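Local coordinates for protein Hth-type dhaklm operon transcriptional activator DHAS (Lactococcus lactis, PDB 2IU5) that activates transcription of the dhaKLM operon by binding an inverted repeat at its promoter, in complex with DhaQ and upon activation by dihydroxyacetone, at residues W63-D68 and K108-F113; K102-D107 and H112-Q117; R147-A152 and L179-I184. The protein carries 1 engineered substitution. One frame throughout, in Å; residues are numbered along the deposited sequence.

Contact 1 of 3, residues W63-D68 and K108-F113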
loop_
_atom_site.group_PDB
_atom_site.type_symbol
_atom_site.label_atom_id
_atom_site.label_comp_id
_atom_site.label_asym_id
_atom_site.label_seq_id
_atom_site.Cartn_x
_atom_site.Cartn_y
_atom_site.Cartn_z
ATOM N N TRP A 63 21.654 10.116 0.505
ATOM C CA TRP A 63 22.693 9.113 0.692
ATOM C C TRP A 63 22.295 8.137 1.794
ATOM O O TRP A 63 22.459 6.911 1.652
ATOM C CB TRP A 63 24.065 9.774 0.985
ATOM C CG TRP A 63 25.141 8.731 1.004
ATOM C CD1 TRP A 63 25.784 8.221 -0.073
ATOM C CD2 TRP A 63 25.679 8.061 2.149
ATOM N NE1 TRP A 63 26.697 7.279 0.311
ATOM C CE2 TRP A 63 26.653 7.157 1.674
ATOM C CE3 TRP A 63 25.440 8.129 3.526
ATOM C CZ2 TRP A 63 27.394 6.333 2.520
ATOM C CZ3 TRP A 63 26.174 7.308 4.366
ATOM C CH2 TRP A 63 27.140 6.418 3.858
ATOM N N ILE A 64 21.763 8.663 2.894
ATOM C CA ILE A 64 21.333 7.809 3.994
ATOM C C ILE A 64 20.275 6.817 3.508
ATOM O O ILE A 64 20.344 5.629 3.823
ATOM C CB ILE A 64 20.795 8.666 5.137
ATOM C CG1 ILE A 64 21.976 9.272 5.894
ATOM C CG2 ILE A 64 19.956 7.846 6.099
ATOM C CD1 ILE A 64 21.536 10.472 6.751
ATOM N N PHE A 65 19.304 7.301 2.744
ATOM C CA PHE A 65 18.216 6.428 2.291
ATOM C C PHE A 65 18.802 5.323 1.410
ATOM O O PHE A 65 18.466 4.133 1.552
ATOM C CB PHE A 65 17.212 7.241 1.464
ATOM C CG PHE A 65 16.518 8.349 2.219
ATOM C CD1 PHE A 65 16.357 8.306 3.598
ATOM C CD2 PHE A 65 16.029 9.437 1.520
ATOM C CE1 PHE A 65 15.708 9.353 4.258
ATOM C CE2 PHE A 65 15.389 10.467 2.174
ATOM C CZ PHE A 65 15.235 10.425 3.527
ATOM N N GLU A 66 19.686 5.686 0.490
ATOM C CA GLU A 66 20.202 4.689 -0.454
ATOM C C GLU A 66 21.094 3.686 0.266
ATOM O O GLU A 66 21.008 2.476 0.039
ATOM C CB GLU A 66 21.020 5.379 -1.528
ATOM C CG GLU A 66 20.208 6.174 -2.504
ATOM C CD GLU A 66 21.100 6.927 -3.478
ATOM O OE1 GLU A 66 22.295 7.187 -3.170
ATOM O OE2 GLU A 66 20.588 7.257 -4.557
ATOM N N ASN A 67 21.953 4.187 1.136
ATOM C CA ASN A 67 22.938 3.338 1.788
ATOM C C ASN A 67 22.287 2.427 2.817
ATOM O O ASN A 67 22.589 1.238 2.880
ATOM C CB ASN A 67 23.937 4.209 2.530
ATOM C CG ASN A 67 24.899 3.387 3.365
ATOM O OD1 ASN A 67 25.903 2.906 2.847
ATOM N ND2 ASN A 67 24.596 3.217 4.664
ATOM N N ASP A 68 21.399 2.977 3.632
ATOM C CA ASP A 68 20.952 2.229 4.808
ATOM C C ASP A 68 20.064 1.065 4.364
ATOM O O ASP A 68 20.199 -0.054 4.860
ATOM C CB ASP A 68 20.185 3.132 5.779
ATOM C CG ASP A 68 21.110 4.002 6.625
ATOM O OD1 ASP A 68 22.339 4.019 6.372
ATOM O OD2 ASP A 68 20.585 4.657 7.543
ATOM N N LYS A 108 7.601 14.438 0.316
ATOM C CA LYS A 108 6.390 13.856 -0.249
ATOM C C LYS A 108 6.694 12.665 -1.159
ATOM O O LYS A 108 5.831 11.814 -1.379
ATOM C CB LYS A 108 5.630 14.910 -1.058
ATOM C CG LYS A 108 6.418 15.472 -2.246
ATOM C CD LYS A 108 5.495 15.988 -3.343
ATOM C CE LYS A 108 5.410 15.015 -4.523
ATOM N NZ LYS A 108 4.984 13.632 -4.149
ATOM N N ASN A 109 7.912 12.608 -1.685
ATOM C CA ASN A 109 8.291 11.534 -2.595
ATOM C C ASN A 109 8.894 10.339 -1.874
ATOM O O ASN A 109 9.185 9.307 -2.485
ATOM C CB ASN A 109 9.264 12.029 -3.665
ATOM C CG ASN A 109 8.579 12.836 -4.760
ATOM O OD1 ASN A 109 7.369 12.712 -4.988
ATOM N ND2 ASN A 109 9.355 13.674 -5.447
ATOM N N PHE A 110 9.085 10.475 -0.569
ATOM C CA PHE A 110 9.620 9.364 0.172
ATOM C C PHE A 110 8.794 8.083 0.172
ATOM O O PHE A 110 9.363 6.985 0.143
ATOM C CB PHE A 110 9.934 9.741 1.613
ATOM C CG PHE A 110 10.696 8.666 2.292
ATOM C CD1 PHE A 110 12.020 8.431 1.963
ATOM C CD2 PHE A 110 10.098 7.870 3.253
ATOM C CE1 PHE A 110 12.736 7.431 2.585
ATOM C CE2 PHE A 110 10.815 6.868 3.875
ATOM C CZ PHE A 110 12.136 6.645 3.542
ATOM N N GLU A 111 7.476 8.214 0.211
ATOM C CA GLU A 111 6.589 7.042 0.256
ATOM C C GLU A 111 6.887 6.129 -0.928
ATOM O O GLU A 111 6.845 4.905 -0.817
ATOM C CB GLU A 111 5.124 7.485 0.198
ATOM C CG GLU A 111 4.108 6.345 0.148
ATOM C CD GLU A 111 2.669 6.845 0.137
ATOM O OE1 GLU A 111 2.013 6.843 1.208
ATOM O OE2 GLU A 111 2.185 7.244 -0.944
ATOM N N HIS A 112 7.188 6.733 -2.067
ATOM C CA HIS A 112 7.448 5.949 -3.269
ATOM C C HIS A 112 8.785 5.235 -3.182
ATOM O O HIS A 112 8.897 4.065 -3.540
ATOM C CB HIS A 112 7.367 6.838 -4.505
ATOM C CG HIS A 112 6.105 7.638 -4.575
ATOM N ND1 HIS A 112 4.855 7.057 -4.528
ATOM C CD2 HIS A 112 5.900 8.973 -4.684
ATOM C CE1 HIS A 112 3.933 8.004 -4.607
ATOM N NE2 HIS A 112 4.541 9.174 -4.703
ATOM N N PHE A 113 9.799 5.944 -2.704
ATOM C CA PHE A 113 11.083 5.324 -2.438
ATOM C C PHE A 113 10.915 4.162 -1.445
ATOM O O PHE A 113 11.497 3.093 -1.609
ATOM C CB PHE A 113 12.047 6.376 -1.890
ATOM C CG PHE A 113 13.370 5.806 -1.524
ATOM C CD1 PHE A 113 14.385 5.702 -2.468
ATOM C CD2 PHE A 113 13.593 5.362 -0.233
ATOM C CE1 PHE A 113 15.618 5.162 -2.115
ATOM C CE2 PHE A 113 14.814 4.823 0.128
ATOM C CZ PHE A 113 15.825 4.722 -0.811
#
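F65 takes the edge of the F110 ring on one face and meets the rim of F113 beside its own backbone. F110 CE1 stands 3.7 Å above the F65 ring plane, over its centre, so that one C-H corner touches the whole ring: the six carbons of F65 lie at almost equal distances from it. The two ring planes meet at 51°, a tilted edge-to-face pair with centroids 4.8 Å apart. F113 meets F65 nearer its backbone. Its CE2 lies 3.7 Å from F65 CB, and its CZ is 3.6 Å from F65 O, the oxygen being near the F113 plane at the ring's edge, where the slightly positive C-H rim would probably suit it. The F65 and F113 rings themselves are inclined obliquely, neither stacked nor edge-to-face. F110 and F113, one helical turn apart, both have CG anti to the backbone N (chi1 -170° and 177°), which sends both rings toward helix 57-73 and F65. In the turn before helix 110-132, D107 OD1 accepts the backbone N-H of N109. Helix 97-106 continues the apolar packing, with F99, Y100 and I103 against F65, I103 also against F110, and F104 forming a further edge-to-face pair with F110. Elsewhere on helix 57-73, W63 and I64 pack on helix 13-28 of the DNA-binding domain. The cluster thus joins helix 57-73, which links the DNA-binding and C-terminal parts as in other TetR-family regulators, to helices 97-106 and 110-132 of the C-terminal domain.

Contact 2 of 3, residues K102-D107 and H112-Q117; sequences KIFVID and HFFLIQ
Beside F114, whose ring receives F104 across the contact, the carbonyl oxygen of F113 is gripped twice by Q117. The backbone N of Q117 donates to F113 O at 3.0 Å as the ordinary helical bond, and Q117 NE2 adds a second bond to F113 O at 3.1 Å. The side-chain donor comes in tilted from the carbonyl plane, although the oxygen lies close to the plane of the Q117 amide. Folding back in this way also places Q117 NE2 over the centre of one face of the F113 ring, 3.3 Å above its plane, so the amide nitrogen is fixed against both the backbone and the ring of the same residue. The contact between the segments rests on a single aromatic pair. F104 CZ points at the face of F114, coming within 3.8 Å of F114 CD2 and landing toward the rim of that ring. At 87° the planes are nearly perpendicular, a T-shaped (edge-to-face) pair shifted off centre, with F104 as the stem and F114 as the bar. F114 has CG anti to the backbone N (chi1 -166°), which carries its ring toward helix 97-106, where chi2 of 55° presents a face to F104 CZ. F104 also packs on R158, and F114 on C154 and T157 of helix 139-163, while W118 makes another edge-to-face pair with F114. The two segments flank the short turn between helix 97-106 and helix 110-132, and the rings bridge the corner thus formed. Chemically, the pairing is apolar with a weak electrostatic component, C-H edge against pi face: it would probably favour a near-perpendicular arrangement of the rings, while Q117 NE2 finds its acceptor within its own helix.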
loop_
_atom_site.group_PDB
_atom_site.type_symbol
_atom_site.label_atom_id
_atom_site.label_comp_id
_atom_site.label_asym_id
_atom_site.label_seq_id
_atom_site.Cartn_x
_atom_site.Cartn_y
_atom_site.Cartn_z
ATOM N N LYS A 102 9.706 12.138 10.677
ATOM C CA LYS A 102 10.041 13.439 10.120
ATOM C C LYS A 102 10.154 13.446 8.617
ATOM O O LYS A 102 9.700 14.383 7.970
ATOM C CB LYS A 102 11.279 14.028 10.779
ATOM C CG LYS A 102 11.024 14.392 12.218
ATOM C CD LYS A 102 12.307 14.800 12.925
ATOM C CE LYS A 102 11.992 15.136 14.365
ATOM N NZ LYS A 102 13.198 15.287 15.235
ATOM N N ILE A 103 10.752 12.407 8.062
ATOM C CA ILE A 103 10.923 12.323 6.615
ATOM C C ILE A 103 9.577 12.188 5.908
ATOM O O ILE A 103 9.376 12.779 4.838
ATOM C CB ILE A 103 11.800 11.152 6.232
ATOM C CG1 ILE A 103 13.213 11.316 6.809
ATOM C CG2 ILE A 103 11.832 10.997 4.710
ATOM C CD1 ILE A 103 13.872 12.620 6.468
ATOM N N PHE A 104 8.646 11.427 6.471
ATOM C CA PHE A 104 7.337 11.327 5.841
ATOM C C PHE A 104 6.652 12.689 5.786
ATOM O O PHE A 104 5.835 12.925 4.894
ATOM C CB PHE A 104 6.433 10.301 6.528
ATOM C CG PHE A 104 6.734 8.892 6.150
ATOM C CD1 PHE A 104 6.580 8.467 4.839
ATOM C CD2 PHE A 104 7.180 7.982 7.099
ATOM C CE1 PHE A 104 6.866 7.141 4.490
ATOM C CE2 PHE A 104 7.466 6.661 6.755
ATOM C CZ PHE A 104 7.304 6.252 5.442
ATOM N N VAL A 105 6.975 13.576 6.726
ATOM C CA VAL A 105 6.461 14.956 6.706
ATOM C C VAL A 105 7.178 15.847 5.686
ATOM O O VAL A 105 6.520 16.577 4.933
ATOM C CB VAL A 105 6.515 15.613 8.104
ATOM C CG1 VAL A 105 6.168 17.105 8.004
ATOM C CG2 VAL A 105 5.551 14.917 9.048
ATOM N N ILE A 106 8.507 15.782 5.672
ATOM C CA ILE A 106 9.363 16.652 4.860
ATOM C C ILE A 106 9.392 16.307 3.377
ATOM O O ILE A 106 9.523 17.198 2.535
ATOM C CB ILE A 106 10.825 16.613 5.319
ATOM C CG1 ILE A 106 10.991 17.109 6.752
ATOM C CG2 ILE A 106 11.683 17.440 4.390
ATOM C CD1 ILE A 106 12.123 16.395 7.479
ATOM N N ASP A 107 9.278 15.024 3.051
ATOM C CA ASP A 107 9.576 14.563 1.692
ATOM C C ASP A 107 8.398 13.772 1.144
ATOM O O ASP A 107 8.217 12.600 1.458
ATOM C CB ASP A 107 10.860 13.737 1.655
ATOM C CG ASP A 107 11.196 13.208 0.261
ATOM O OD1 ASP A 107 10.475 13.544 -0.706
ATOM O OD2 ASP A 107 12.189 12.451 0.138
ATOM N N HIS A 112 7.188 6.733 -2.067
ATOM C CA HIS A 112 7.448 5.949 -3.269
ATOM C C HIS A 112 8.785 5.235 -3.182
ATOM O O HIS A 112 8.897 4.065 -3.540
ATOM C CB HIS A 112 7.367 6.838 -4.505
ATOM C CG HIS A 112 6.105 7.638 -4.575
ATOM N ND1 HIS A 112 4.855 7.057 -4.528
ATOM C CD2 HIS A 112 5.900 8.973 -4.684
ATOM C CE1 HIS A 112 3.933 8.004 -4.607
ATOM N NE2 HIS A 112 4.541 9.174 -4.703
ATOM N N PHE A 113 9.799 5.944 -2.704
ATOM C CA PHE A 113 11.083 5.324 -2.438
ATOM C C PHE A 113 10.915 4.162 -1.445
ATOM O O PHE A 113 11.497 3.093 -1.609
ATOM C CB PHE A 113 12.047 6.376 -1.890
ATOM C CG PHE A 113 13.370 5.806 -1.524
ATOM C CD1 PHE A 113 14.385 5.702 -2.468
ATOM C CD2 PHE A 113 13.593 5.362 -0.233
ATOM C CE1 PHE A 113 15.618 5.162 -2.115
ATOM C CE2 PHE A 113 14.814 4.823 0.128
ATOM C CZ PHE A 113 15.825 4.722 -0.811
ATOM N N PHE A 114 10.107 4.383 -0.411
ATOM C CA PHE A 114 9.945 3.417 0.696
ATOM C C PHE A 114 9.331 2.137 0.099
ATOM O O PHE A 114 9.767 1.012 0.403
ATOM C CB PHE A 114 9.041 4.049 1.758
ATOM C CG PHE A 114 9.021 3.349 3.095
ATOM C CD1 PHE A 114 10.181 3.085 3.830
ATOM C CD2 PHE A 114 7.797 2.954 3.623
ATOM C CE1 PHE A 114 10.101 2.432 5.075
ATOM C CE2 PHE A 114 7.712 2.308 4.857
ATOM C CZ PHE A 114 8.860 2.047 5.585
ATOM N N LEU A 115 8.331 2.318 -0.757
ATOM C CA LEU A 115 7.675 1.175 -1.376
ATOM C C LEU A 115 8.685 0.388 -2.191
ATOM O O LEU A 115 8.712 -0.835 -2.133
ATOM C CB LEU A 115 6.477 1.610 -2.224
ATOM C CG LEU A 115 5.835 0.484 -3.045
ATOM C CD1 LEU A 115 5.202 -0.541 -2.103
ATOM C CD2 LEU A 115 4.798 1.074 -3.996
ATOM N N ILE A 116 9.515 1.096 -2.946
ATOM C CA ILE A 116 10.534 0.431 -3.757
ATOM C C ILE A 116 11.479 -0.397 -2.874
ATOM O O ILE A 116 11.886 -1.496 -3.268
ATOM C CB ILE A 116 11.296 1.451 -4.592
ATOM C CG1 ILE A 116 10.412 1.960 -5.738
ATOM C CG2 ILE A 116 12.542 0.787 -5.168
ATOM C CD1 ILE A 116 11.021 3.113 -6.526
ATOM N N GLN A 117 11.818 0.109 -1.692
ATOM C CA GLN A 117 12.645 -0.657 -0.741
ATOM C C GLN A 117 12.007 -1.993 -0.357
ATOM O O GLN A 117 12.673 -3.039 -0.311
ATOM C CB GLN A 117 12.974 0.166 0.485
ATOM C CG GLN A 117 13.612 1.505 0.110
ATOM C CD GLN A 117 14.612 1.343 -1.001
ATOM O OE1 GLN A 117 15.615 0.620 -0.877
ATOM N NE2 GLN A 117 14.358 2.016 -2.119
#

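Contact 3 of 3, residues R147-A152 and L179-I184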
loop_
_atom_site.group_PDB
_atom_site.type_symbol
_atom_site.label_atom_id
_atom_site.label_comp_id
_atom_site.label_asym_id
_atom_site.label_seq_id
_atom_site.Cartn_x
_atom_site.Cartn_y
_atom_site.Cartn_z
ATOM N N ARG A 147 4.694 -7.631 -5.481
ATOM C CA ARG A 147 4.030 -6.345 -5.433
ATOM C C ARG A 147 2.944 -6.331 -4.354
ATOM O O ARG A 147 2.764 -5.337 -3.643
ATOM C CB ARG A 147 3.469 -5.988 -6.788
ATOM C CG ARG A 147 4.603 -5.610 -7.732
ATOM C CD ARG A 147 4.014 -5.131 -9.049
ATOM N NE ARG A 147 3.338 -6.231 -9.711
ATOM C CZ ARG A 147 2.028 -6.286 -9.921
ATOM N NH1 ARG A 147 1.256 -5.288 -9.514
ATOM N NH2 ARG A 147 1.498 -7.333 -10.536
ATOM N N TYR A 148 2.246 -7.450 -4.249
ATOM C CA TYR A 148 1.170 -7.579 -3.253
ATOM C C TYR A 148 1.729 -7.402 -1.853
ATOM O O TYR A 148 1.258 -6.561 -1.080
ATOM C CB TYR A 148 0.541 -8.961 -3.384
ATOM C CG TYR A 148 -0.710 -9.276 -2.561
ATOM C CD1 TYR A 148 -1.976 -9.122 -3.111
ATOM C CD2 TYR A 148 -0.601 -9.737 -1.259
ATOM C CE1 TYR A 148 -3.109 -9.415 -2.369
ATOM C CE2 TYR A 148 -1.726 -10.040 -0.489
ATOM C CZ TYR A 148 -2.971 -9.874 -1.068
ATOM O OH TYR A 148 -4.110 -10.162 -0.343
ATOM N N ASN A 149 2.730 -8.200 -1.506
ATOM C CA ASN A 149 3.319 -8.117 -0.183
ATOM C C ASN A 149 4.112 -6.847 0.099
ATOM O O ASN A 149 4.072 -6.339 1.223
ATOM C CB ASN A 149 4.091 -9.403 0.099
ATOM C CG ASN A 149 3.147 -10.556 0.296
ATOM O OD1 ASN A 149 2.558 -10.671 1.363
ATOM N ND2 ASN A 149 2.986 -11.399 -0.715
ATOM N N ALA A 150 4.828 -6.328 -0.892
ATOM C CA ALA A 150 5.559 -5.078 -0.691
ATOM C C ALA A 150 4.556 -3.983 -0.314
ATOM O O ALA A 150 4.808 -3.157 0.591
ATOM C CB ALA A 150 6.316 -4.741 -1.962
ATOM N N ALA A 151 3.414 -3.966 -0.993
ATOM C CA ALA A 151 2.414 -2.919 -0.749
ATOM C C ALA A 151 1.850 -3.036 0.656
ATOM O O ALA A 151 1.666 -2.022 1.344
ATOM C CB ALA A 151 1.283 -2.978 -1.786
ATOM N N ALA A 152 1.581 -4.266 1.068
ATOM C CA ALA A 152 1.066 -4.513 2.424
ATOM C C ALA A 152 2.072 -4.071 3.471
ATOM O O ALA A 152 1.735 -3.317 4.382
ATOM C CB ALA A 152 0.734 -5.973 2.617
ATOM N N LEU A 179 5.669 -16.736 4.537
ATOM C CA LEU A 179 5.982 -18.155 4.319
ATOM C C LEU A 179 4.749 -18.941 3.865
ATOM O O LEU A 179 4.864 -19.852 3.045
ATOM C CB LEU A 179 6.552 -18.781 5.593
ATOM C CG LEU A 179 7.972 -18.334 5.955
ATOM C CD1 LEU A 179 8.312 -18.739 7.382
ATOM C CD2 LEU A 179 8.971 -18.948 4.990
ATOM N N ALA A 180 3.567 -18.605 4.387
ATOM C CA ALA A 180 2.362 -19.331 4.004
ATOM C C ALA A 180 2.078 -19.170 2.520
ATOM O O ALA A 180 1.660 -20.119 1.845
ATOM C CB ALA A 180 1.192 -18.816 4.802
ATOM N N GLN A 181 2.310 -17.958 2.033
ATOM C CA GLN A 181 2.021 -17.633 0.642
ATOM C C GLN A 181 3.048 -18.301 -0.249
ATOM O O GLN A 181 2.702 -18.856 -1.299
ATOM C CB GLN A 181 2.132 -16.130 0.481
ATOM C CG GLN A 181 0.947 -15.402 1.050
ATOM C CD GLN A 181 1.153 -13.930 0.881
ATOM O OE1 GLN A 181 1.031 -13.418 -0.216
ATOM N NE2 GLN A 181 1.473 -13.244 1.963
ATOM N N ILE A 182 4.317 -18.245 0.165
ATOM C CA ILE A 182 5.403 -18.846 -0.628
ATOM C C ILE A 182 5.147 -20.346 -0.804
ATOM O O ILE A 182 5.409 -20.922 -1.866
ATOM C CB ILE A 182 6.760 -18.626 0.074
ATOM C CG1 ILE A 182 7.176 -17.167 -0.043
ATOM C CG2 ILE A 182 7.860 -19.578 -0.448
ATOM C CD1 ILE A 182 8.226 -16.748 0.977
ATOM N N LYS A 183 4.634 -20.974 0.249
ATOM C CA LYS A 183 4.522 -22.433 0.304
ATOM C C LYS A 183 3.592 -22.992 -0.766
ATOM O O LYS A 183 3.820 -24.096 -1.268
ATOM C CB LYS A 183 4.092 -22.896 1.703
ATOM C CG LYS A 183 4.153 -24.419 1.910
ATOM C CD LYS A 183 5.469 -24.776 2.590
ATOM C CE LYS A 183 5.298 -25.885 3.626
ATOM N NZ LYS A 183 6.382 -25.842 4.663
ATOM N N ILE A 184 2.548 -22.254 -1.127
ATOM C CA ILE A 184 1.599 -22.824 -2.089
ATOM C C ILE A 184 2.175 -22.927 -3.493
ATOM O O ILE A 184 1.591 -23.578 -4.376
ATOM C CB ILE A 184 0.287 -22.053 -2.116
ATOM C CG1 ILE A 184 0.503 -20.690 -2.778
ATOM C CG2 ILE A 184 -0.261 -21.948 -0.715
ATOM C CD1 ILE A 184 -0.780 -19.936 -3.079
#
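N149 and Q181 reach toward each other from opposite directions and join their amides by a reciprocal pair of hydrogen bonds. Q181 NE2 donates to N149 OD1 at 2.9 Å, and N149 ND2 returns a bond of 2.9 Å to Q181 OE1 that is the straighter of the two, with an N-H...O angle of 169°. The amides are not coplanar: their planes are 41° apart, and N149 ND2 sits above the carbonyl plane of Q181 instead of on a lone pair. The Q181 chain is extended beyond CG (chi2 179°), which carries its amide over to helix 139-163 and the shorter N149. Each nitrogen has a second acceptor one turn back in its own helix, I145 O for N149 ND2 and L177 O for Q181 NE2. N149 OD1 is also shared, taking a hydrogen bond from Y148 OH of the second subunit; reciprocally, Y148 OH bonds N149 OD1 of that subunit. With an alanine in place of N149, Q181 OE1 would probably be left without its N149 donor, Q181 NE2 would keep only L177 O of its two acceptors, and the tyrosine hydroxyl of the other subunit would lose its acceptor. Further out, the Y148 ring passes Q181 OE1 obliquely, its CD2 at 4.2 Å. It packs on A152 of the second subunit, while helix 110-132 backs both segments, with L122 against N149 and with V125 and Q129 against I182. This is consistent with the dimer interface of TetR-family proteins, built from the last helices of the C-terminal domain. The chemistry is that of a buried polar network: one asparagine couples helix 171-183 to helix 139-163 and, through its oxygen, to the partner subunit.

How the contacts relate
Contacts 1 and 2 form one continuous apolar region, their centres about 6 Å apart: both end on the first turns of helix 110-132 and share H112 and F113. Contact 3 comes later in the chain, its centre about 23 Å from that of contact 1 and about 22 Å from that of contact 2. L115 of contact 2 nevertheless touches the backbone of A150 and A151, since helix 110-132 lies against helix 139-163. The order thus runs from helix 57-73, which links the DNA-binding part to the rest, through the corner of helices 97-106 and 110-132, to the dimer interface, an all-helical path within each subunit between the DNA-binding and dimerising ends.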